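Local coordinates for protein endoglucanase (Bacillus akibai, PDB 1UWW) that hydrolyses internal beta-1,4-glucosidic linkages in cellulose and related glucans, this chain being its family 28 carbohydrate-binding module, specific for non-crystalline cellulose, at residues N86-F91 against K148-D153. Sequence-based numbering, arbitrary orientation.
Sequences NDYVTF and KINVRD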
loop_
_atom_site.group_PDB
_atom_site.type_symbol
_atom_site.label_atom_id
_atom_site.label_comp_id
_atom_site.label_asym_id
_atom_site.label_seq_id
_atom_site.Cartn_x
_atom_site.Cartn_y
_atom_site.Cartn_z
ATOM N N ASN A 86 1.420 14.148 16.743
ATOM C CA ASN A 86 0.324 13.447 16.098
ATOM C C ASN A 86 0.737 12.103 15.555
ATOM O O ASN A 86 1.892 11.871 15.211
ATOM C CB ASN A 86 -0.213 14.321 14.981
ATOM C CG ASN A 86 -0.839 15.580 15.513
ATOM O OD1 ASN A 86 -1.820 15.494 16.246
ATOM N ND2 ASN A 86 -0.262 16.729 15.207
ATOM N N ASP A 87 -0.241 11.213 15.469
ATOM C CA ASP A 87 -0.012 9.851 15.046
ATOM C C ASP A 87 -0.625 9.497 13.705
ATOM O O ASP A 87 -0.193 8.530 13.098
ATOM C CB ASP A 87 -0.502 8.870 16.116
ATOM C CG ASP A 87 0.143 9.122 17.445
ATOM O OD1 ASP A 87 1.374 9.364 17.509
ATOM O OD2 ASP A 87 -0.527 9.179 18.498
ATOM N N TYR A 88 -1.601 10.287 13.260
ATOM C CA TYR A 88 -2.365 9.993 12.041
ATOM C C TYR A 88 -2.581 11.231 11.232
ATOM O O TYR A 88 -2.598 12.341 11.749
ATOM C CB TYR A 88 -3.770 9.419 12.350
ATOM C CG TYR A 88 -3.754 8.187 13.207
ATOM C CD1 TYR A 88 -3.584 6.920 12.645
ATOM C CD2 TYR A 88 -3.859 8.286 14.585
ATOM C CE1 TYR A 88 -3.533 5.783 13.447
ATOM C CE2 TYR A 88 -3.808 7.147 15.390
ATOM C CZ TYR A 88 -3.643 5.919 14.813
ATOM O OH TYR A 88 -3.599 4.803 15.624
ATOM N N VAL A 89 -2.733 11.045 9.914
ATOM C CA VAL A 89 -3.438 11.976 9.051
ATOM C C VAL A 89 -4.789 11.342 8.796
ATOM O O VAL A 89 -4.906 10.160 8.472
ATOM C CB VAL A 89 -2.676 12.221 7.746
ATOM C CG1 VAL A 89 -3.526 12.970 6.699
ATOM C CG2 VAL A 89 -1.415 13.037 8.044
ATOM N N THR A 90 -5.829 12.122 9.036
ATOM C CA THR A 90 -7.205 11.707 8.771
ATOM C C THR A 90 -7.912 12.658 7.828
ATOM O O THR A 90 -7.612 13.839 7.756
ATOM C CB THR A 90 -8.004 11.612 10.074
ATOM O OG1 THR A 90 -8.158 12.905 10.674
ATOM C CG2 THR A 90 -7.267 10.758 11.101
ATOM N N PHE A 91 -8.845 12.110 7.076
ATOM C CA PHE A 91 -9.790 12.898 6.322
ATOM C C PHE A 91 -11.058 12.085 6.073
ATOM O O PHE A 91 -11.042 10.862 6.098
ATOM C CB PHE A 91 -9.211 13.462 4.993
ATOM C CG PHE A 91 -8.656 12.444 4.023
ATOM C CD1 PHE A 91 -7.340 11.986 4.145
ATOM C CD2 PHE A 91 -9.402 12.039 2.924
ATOM C CE1 PHE A 91 -6.802 11.104 3.193
ATOM C CE2 PHE A 91 -8.872 11.173 1.991
ATOM C CZ PHE A 91 -7.579 10.698 2.155
ATOM N N LYS A 148 -7.840 7.040 7.746
ATOM C CA LYS A 148 -6.954 7.270 8.891
ATOM C C LYS A 148 -5.649 6.558 8.576
ATOM O O LYS A 148 -5.644 5.350 8.439
ATOM C CB LYS A 148 -7.601 6.730 10.176
ATOM C CG LYS A 148 -6.836 6.905 11.447
ATOM C CD LYS A 148 -7.704 6.497 12.659
ATOM C CE LYS A 148 -7.084 6.814 14.013
ATOM N NZ LYS A 148 -8.132 7.098 15.043
ATOM N N ILE A 149 -4.590 7.341 8.357
ATOM C CA ILE A 149 -3.300 6.799 7.924
ATOM C C ILE A 149 -2.252 7.123 8.992
ATOM O O ILE A 149 -2.069 8.267 9.363
ATOM C CB ILE A 149 -2.882 7.366 6.547
ATOM C CG1 ILE A 149 -3.924 6.953 5.468
ATOM C CG2 ILE A 149 -1.507 6.879 6.151
ATOM C CD1 ILE A 149 -3.827 7.694 4.183
ATOM N N ASN A 150 -1.581 6.081 9.480
ATOM C CA ASN A 150 -0.623 6.198 10.560
ATOM C C ASN A 150 0.681 6.803 10.049
ATOM O O ASN A 150 1.330 6.267 9.154
ATOM C CB ASN A 150 -0.377 4.825 11.178
ATOM C CG ASN A 150 0.450 4.884 12.451
ATOM O OD1 ASN A 150 1.489 5.535 12.504
ATOM N ND2 ASN A 150 -0.031 4.208 13.500
ATOM N N VAL A 151 1.041 7.938 10.627
ATOM C CA VAL A 151 2.324 8.590 10.356
ATOM C C VAL A 151 3.341 8.483 11.505
ATOM O O VAL A 151 4.510 8.805 11.319
ATOM C CB VAL A 151 2.141 10.073 9.965
ATOM C CG1 VAL A 151 1.382 10.188 8.633
ATOM C CG2 VAL A 151 1.414 10.866 11.049
ATOM N N ARG A 152 2.881 8.059 12.670
ATOM C CA ARG A 152 3.763 7.722 13.790
ATOM C C ARG A 152 4.758 6.651 13.358
ATOM O O ARG A 152 5.923 6.670 13.779
ATOM C CB ARG A 152 2.916 7.273 14.975
ATOM C CG ARG A 152 3.704 6.929 16.240
ATOM C CD ARG A 152 4.686 7.978 16.665
ATOM N NE ARG A 152 4.133 9.326 16.668
ATOM C CZ ARG A 152 4.877 10.423 16.731
ATOM N NH1 ARG A 152 6.197 10.320 16.827
ATOM N NH2 ARG A 152 4.352 11.636 16.683
ATOM N N ASP A 153 4.329 5.778 12.458
ATOM C CA ASP A 153 5.144 4.661 11.979
ATOM C C ASP A 153 6.165 5.028 10.913
ATOM O O ASP A 153 6.919 4.149 10.462
ATOM C CB ASP A 153 4.229 3.517 11.534
ATOM C CG ASP A 153 3.545 2.832 12.726
ATOM O OD1 ASP A 153 3.975 3.083 13.881
ATOM O OD2 ASP A 153 2.572 2.064 12.628
#
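Lys-148, paired with Thr-90, reaches diagonally to Tyr-88, the partner of Asn-150, and covers one face of its ring, an instance of aliphatic and cationic contact combined in one lysine. With CG anti to the backbone N (chi1 -179°) and the chain extended beyond it, Lys-148 CE sits 3.4 Å from the Tyr-88 ring centroid, almost on the ring normal, in a CH-pi contact. Lys-148 NZ lies 4.5 Å from the Tyr-88 ring centroid, still over the face as a cation-pi partner. Thr-90 CG2 flanks Lys-148 CG. Val-89 and Ile-149, the hydrogen-bonded pair, exchange two backbone bonds. Just before strand 88-97, Asp-87 O accepts from Val-151 N and Arg-152 N, both on the same face of its carbonyl plane. Bends at chi2 and chi3 bring Arg-152 NE to Asp-87 OD1 (2.9 Å) in a salt bridge, carboxylate and guanidinium planes 83° apart. Arg-152 NH2 donates to Asn-86 O (2.9 Å) from above the carbonyl plane, and also to Gly-84 O; NH1 forms a salt bridge with Asp-159 OD1, while Asp-87 OD2 accepts from Ala-191 N. In an Asx motif, Asn-150 OD1 accepts from Asp-153 N. Strand 88-97 runs between 142-150 and 180-189, with a classic bulge at Asp-87 and Tyr-88 opposite Glu-189; Val-89, Ile-149 and Val-151 meet Leu-109 of the other sheet of this beta-sandwich.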